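Local coordinates for glycoside hydrolase family protein (Novosphingobium sp. PP1Y, PDB 6Q2F) that probably cleaves terminal alpha-L-rhamnose from glycosides, as an alpha-L-rhamnosidase of the glycoside hydrolases, at residues V57-M62 and D69-D74; V99-R102 and P108-K111. All coordinates share one frame; numbering follows the deposited sequence.

Contact 1: V57-M62 and D69-D74; sequences VWWHWM and DGIRKD
W59 and D74 are brought together by two different first torsions. The W59 ring stands with CG trans to the backbone N (chi1 -175°), which sends the indole from the strand toward helix 69-74. D74 has CG beside its own N and opposite the carbonyl carbon (chi1 -75°), and its carboxylate meets the indole N-H. The resulting bond from W59 NE1 to D74 OD2 is 2.9 Å long and nearly straight. OD2 lies in the ring plane. The carboxylate is turned steeply against the indole, by 77°, and the N-H meets OD2 on its anti side, tilted out of the carboxylate plane.

OD2 also takes bonds from H682 ND1 and V683 N, and OD1 pairs with R703 NE. Three donors therefore grip one buried oxygen. With the arginine beside it, D74 is probably held as a carboxylate.

I71 fills the apolar part of the contact. Its CG2 touches the far rim of the W59 ring, 3.8 Å from W59 CH2. Its CD1 reaches the benzo part of W61, 3.6 Å from W61 CZ2. W61 in turn sets its NE1 over one face of W59, off-centre toward the rim.

The strand and helix run nearly antiparallel, 12.1 Å apart between segment axes. They are the first two elements of a beta-alpha-beta unit completed by strand 85-91. In the (beta/alpha)8 barrel, strand 56-62 pairs in parallel with strands 85-91 and 674-677. A117 of helix 108-124 touches both W59 and I71.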
# COMPACT_ATOMS: atom_id res chain seq x y z
N VAL A 57 3.91 -9.85 -14.27
CA VAL A 57 2.90 -8.88 -14.66
C VAL A 57 1.54 -9.31 -14.10
O VAL A 57 1.26 -10.50 -13.91
CB VAL A 57 2.80 -8.70 -16.19
CG1 VAL A 57 4.16 -8.31 -16.76
CG2 VAL A 57 2.26 -9.96 -16.84
N TRP A 58 0.70 -8.33 -13.82
CA TRP A 58 -0.70 -8.60 -13.65
C TRP A 58 -1.34 -8.78 -15.02
O TRP A 58 -0.93 -8.16 -16.01
CB TRP A 58 -1.38 -7.47 -12.87
CG TRP A 58 -1.17 -7.62 -11.38
CD1 TRP A 58 -0.36 -8.53 -10.76
CD2 TRP A 58 -1.81 -6.87 -10.34
NE1 TRP A 58 -0.45 -8.38 -9.40
CE2 TRP A 58 -1.33 -7.38 -9.11
CE3 TRP A 58 -2.76 -5.84 -10.32
CZ2 TRP A 58 -1.74 -6.87 -7.88
CZ3 TRP A 58 -3.17 -5.34 -9.09
CH2 TRP A 58 -2.67 -5.86 -7.89
N TRP A 59 -2.33 -9.67 -15.09
CA TRP A 59 -2.85 -10.16 -16.38
C TRP A 59 -4.37 -10.25 -16.28
O TRP A 59 -4.94 -11.32 -16.04
CB TRP A 59 -2.20 -11.50 -16.71
CG TRP A 59 -2.53 -12.09 -18.04
CD1 TRP A 59 -2.39 -11.51 -19.28
CD2 TRP A 59 -2.91 -13.44 -18.27
NE1 TRP A 59 -2.73 -12.42 -20.27
CE2 TRP A 59 -3.05 -13.61 -19.67
CE3 TRP A 59 -3.19 -14.53 -17.44
CZ2 TRP A 59 -3.44 -14.82 -20.24
CZ3 TRP A 59 -3.59 -15.72 -18.00
CH2 TRP A 59 -3.71 -15.86 -19.39
N HIS A 60 -5.03 -9.12 -16.45
CA HIS A 60 -6.47 -9.03 -16.24
C HIS A 60 -7.22 -9.59 -17.45
O HIS A 60 -6.93 -9.23 -18.59
CB HIS A 60 -6.90 -7.58 -16.00
CG HIS A 60 -6.44 -7.02 -14.69
ND1 HIS A 60 -5.19 -6.48 -14.51
CD2 HIS A 60 -7.08 -6.90 -13.51
CE1 HIS A 60 -5.07 -6.06 -13.26
NE2 HIS A 60 -6.20 -6.31 -12.63
N TRP A 61 -8.19 -10.45 -17.18
CA TRP A 61 -9.16 -10.89 -18.18
C TRP A 61 -10.35 -9.94 -18.12
O TRP A 61 -11.10 -9.94 -17.14
CB TRP A 61 -9.60 -12.33 -17.92
CG TRP A 61 -8.57 -13.37 -18.25
CD1 TRP A 61 -7.30 -13.16 -18.66
CD2 TRP A 61 -8.76 -14.79 -18.20
NE1 TRP A 61 -6.67 -14.37 -18.86
CE2 TRP A 61 -7.56 -15.38 -18.59
CE3 TRP A 61 -9.84 -15.61 -17.84
CZ2 TRP A 61 -7.39 -16.77 -18.67
CZ3 TRP A 61 -9.69 -16.97 -17.93
CH2 TRP A 61 -8.46 -17.54 -18.34
N MSE A 62 -10.52 -9.11 -19.15
CA MSE A 62 -11.48 -8.02 -19.09
C MSE A 62 -12.90 -8.45 -19.50
O MSE A 62 -13.19 -8.56 -20.69
CB MSE A 62 -11.01 -6.86 -19.99
CG MSE A 62 -9.71 -6.16 -19.59
SE MSE A 62 -9.60 -5.76 -17.69
CE MSE A 62 -11.19 -4.62 -17.68
N ASP A 69 -6.61 -18.78 -28.00
CA ASP A 69 -5.66 -18.31 -28.99
C ASP A 69 -4.89 -17.11 -28.48
O ASP A 69 -3.67 -17.04 -28.62
CB ASP A 69 -6.39 -17.96 -30.29
CG ASP A 69 -5.45 -17.36 -31.31
OD1 ASP A 69 -4.61 -18.10 -31.84
OD2 ASP A 69 -5.55 -16.15 -31.58
N GLY A 70 -5.59 -16.17 -27.84
CA GLY A 70 -4.93 -15.01 -27.30
C GLY A 70 -4.07 -15.31 -26.09
O GLY A 70 -3.02 -14.68 -25.90
N ILE A 71 -4.49 -16.27 -25.26
CA ILE A 71 -3.73 -16.63 -24.08
C ILE A 71 -2.35 -17.14 -24.47
O ILE A 71 -1.33 -16.76 -23.87
CB ILE A 71 -4.50 -17.69 -23.27
CG1 ILE A 71 -5.74 -17.06 -22.61
CG2 ILE A 71 -3.58 -18.34 -22.22
CD1 ILE A 71 -6.68 -18.09 -21.97
N ARG A 72 -2.29 -17.99 -25.49
CA ARG A 72 -1.01 -18.50 -25.96
C ARG A 72 -0.13 -17.38 -26.49
O ARG A 72 1.06 -17.32 -26.15
CB ARG A 72 -1.24 -19.56 -27.04
CG ARG A 72 -0.01 -19.85 -27.90
CD ARG A 72 -0.20 -21.22 -28.59
NE ARG A 72 -0.05 -22.31 -27.62
CZ ARG A 72 -0.46 -23.55 -27.81
NH1 ARG A 72 -1.10 -23.90 -28.93
NH2 ARG A 72 -0.25 -24.46 -26.87
N LYS A 73 -0.69 -16.49 -27.32
CA LYS A 73 0.10 -15.39 -27.86
C LYS A 73 0.54 -14.43 -26.77
O LYS A 73 1.66 -13.89 -26.82
CB LYS A 73 -0.68 -14.66 -28.95
CG LYS A 73 -0.94 -15.51 -30.19
CD LYS A 73 -2.10 -14.94 -31.01
CE LYS A 73 -2.24 -15.66 -32.35
NZ LYS A 73 -3.39 -15.09 -33.14
N ASP A 74 -0.32 -14.18 -25.77
CA ASP A 74 0.11 -13.42 -24.60
C ASP A 74 1.32 -14.06 -23.94
O ASP A 74 2.33 -13.40 -23.66
CB ASP A 74 -1.01 -13.32 -23.57
CG ASP A 74 -2.08 -12.33 -23.96
OD1 ASP A 74 -1.95 -11.66 -25.01
OD2 ASP A 74 -3.06 -12.21 -23.18

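Contact 2: V99-R102 and P108-K111; sequences VDHR and PEWK
H101 and E109 meet through a hydrogen bond at the protein surface. H101 NE2 donates to E109 OE1 over 2.7 Å in a nearly straight bond. The acceptor lies close to the imidazole plane, at the ring edge. The carboxylate is turned 57° from the ring. The N-H meets OE1 on its syn side but tilted out of the carboxylate plane. E109 OE2 is farther from H101 NE2, at 3.4 Å.

The two side chains reach this point in different ways. H101 has CG wedged between its backbone N and carbonyl carbon (chi1 53°), which is the crowded position. E109 starts with CG opposite its backbone N (chi1 -164°) and is extended beyond it. The extended chain carries the carboxylate from the helix to the histidine, and the two side chains cross at about a right angle.

The other ring nitrogen is also used. H101 ND1 donates to OD1 of the preceding residue, D100, at 3.0 Å. That bond uses the anti lone pair of D100 OD1 and also lies near the ring plane. Carboxylates at both nitrogens probably restrain ring rotation and would probably favour a protonated imidazole.

The histidine belongs to the loop between strand 85-91 and helix 108-124. E109 sits in the first turn of that helix, so the bond ties the loop to the start of the helix that follows it. On the same turn, W110 and K111 pack on helix 469-487.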
# COMPACT_ATOMS: atom_id res chain seq x y z
N VAL A 99 -14.75 -10.08 -28.57
CA VAL A 99 -14.70 -11.48 -28.92
C VAL A 99 -16.07 -11.91 -29.42
O VAL A 99 -17.10 -11.28 -29.17
CB VAL A 99 -14.28 -12.35 -27.72
CG1 VAL A 99 -12.90 -11.94 -27.26
CG2 VAL A 99 -15.31 -12.22 -26.60
N ASP A 100 -16.07 -13.03 -30.14
CA ASP A 100 -17.31 -13.61 -30.65
C ASP A 100 -18.29 -13.91 -29.52
O ASP A 100 -19.50 -13.69 -29.67
CB ASP A 100 -16.95 -14.86 -31.45
CG ASP A 100 -18.15 -15.50 -32.05
OD1 ASP A 100 -18.78 -16.32 -31.35
OD2 ASP A 100 -18.47 -15.19 -33.22
N HIS A 101 -17.80 -14.40 -28.38
CA HIS A 101 -18.67 -14.64 -27.23
C HIS A 101 -17.87 -14.53 -25.93
O HIS A 101 -16.79 -15.12 -25.80
CB HIS A 101 -19.34 -16.01 -27.32
CG HIS A 101 -18.39 -17.14 -27.53
ND1 HIS A 101 -17.86 -17.45 -28.77
CD2 HIS A 101 -17.86 -18.04 -26.66
CE1 HIS A 101 -17.05 -18.49 -28.65
NE2 HIS A 101 -17.03 -18.86 -27.38
N ARG A 102 -18.44 -13.80 -24.97
CA ARG A 102 -17.78 -13.63 -23.69
C ARG A 102 -17.72 -14.95 -22.94
O ARG A 102 -18.65 -15.76 -22.98
CB ARG A 102 -18.53 -12.59 -22.84
CG ARG A 102 -18.55 -11.17 -23.43
CD ARG A 102 -19.13 -10.21 -22.39
NE ARG A 102 -19.61 -8.93 -22.93
CZ ARG A 102 -18.91 -7.80 -22.95
NH1 ARG A 102 -17.66 -7.76 -22.47
NH2 ARG A 102 -19.45 -6.71 -23.44
N PRO A 108 -17.90 -23.95 -18.14
CA PRO A 108 -16.97 -24.87 -18.83
C PRO A 108 -15.99 -24.20 -19.78
O PRO A 108 -14.78 -24.46 -19.68
CB PRO A 108 -17.93 -25.82 -19.55
CG PRO A 108 -19.06 -25.96 -18.51
CD PRO A 108 -19.23 -24.56 -17.98
N GLU A 109 -16.44 -23.32 -20.67
CA GLU A 109 -15.51 -22.71 -21.61
C GLU A 109 -14.51 -21.80 -20.91
O GLU A 109 -13.34 -21.75 -21.30
CB GLU A 109 -16.26 -21.93 -22.69
CG GLU A 109 -15.38 -21.61 -23.92
CD GLU A 109 -16.18 -21.19 -25.15
OE1 GLU A 109 -15.56 -20.69 -26.11
OE2 GLU A 109 -17.42 -21.35 -25.15
N TRP A 110 -14.96 -21.07 -19.89
CA TRP A 110 -14.04 -20.29 -19.08
C TRP A 110 -13.03 -21.19 -18.38
O TRP A 110 -11.81 -20.91 -18.38
CB TRP A 110 -14.81 -19.45 -18.06
CG TRP A 110 -13.96 -18.48 -17.31
CD1 TRP A 110 -13.78 -17.14 -17.61
CD2 TRP A 110 -13.15 -18.74 -16.16
NE1 TRP A 110 -12.91 -16.58 -16.70
CE2 TRP A 110 -12.51 -17.53 -15.80
CE3 TRP A 110 -12.90 -19.89 -15.39
CZ2 TRP A 110 -11.64 -17.43 -14.71
CZ3 TRP A 110 -12.02 -19.79 -14.28
CH2 TRP A 110 -11.41 -18.57 -13.96
N LYS A 111 -13.50 -22.29 -17.79
CA LYS A 111 -12.59 -23.15 -17.05
C LYS A 111 -11.58 -23.79 -17.98
O LYS A 111 -10.40 -23.92 -17.62
CB LYS A 111 -13.37 -24.21 -16.27
CG LYS A 111 -14.17 -23.62 -15.10
CD LYS A 111 -14.82 -24.67 -14.20
CE LYS A 111 -15.73 -25.64 -14.95
NZ LYS A 111 -16.25 -26.65 -13.96

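How the contacts relate
Contact 1 is core and contact 2 is surface. Both belong to neighbouring parts of the (beta/alpha)8 barrel, and their centres lie about 14 Å apart. Contact 1 joins a strand to the helix that follows it; contact 2 joins a loop to the next helix along the chain. They touch through W61 and W110, where W61 CE3 lies 3.4 Å from W110 NE1. Each uses a ring N-H to a carboxylate oxygen. In contact 1 that bond is buried, shares its acceptor with other donors and is flanked by apolar packing. In contact 2 the bond lies at the surface, between exposed partners, and aliphatic packing plays no part.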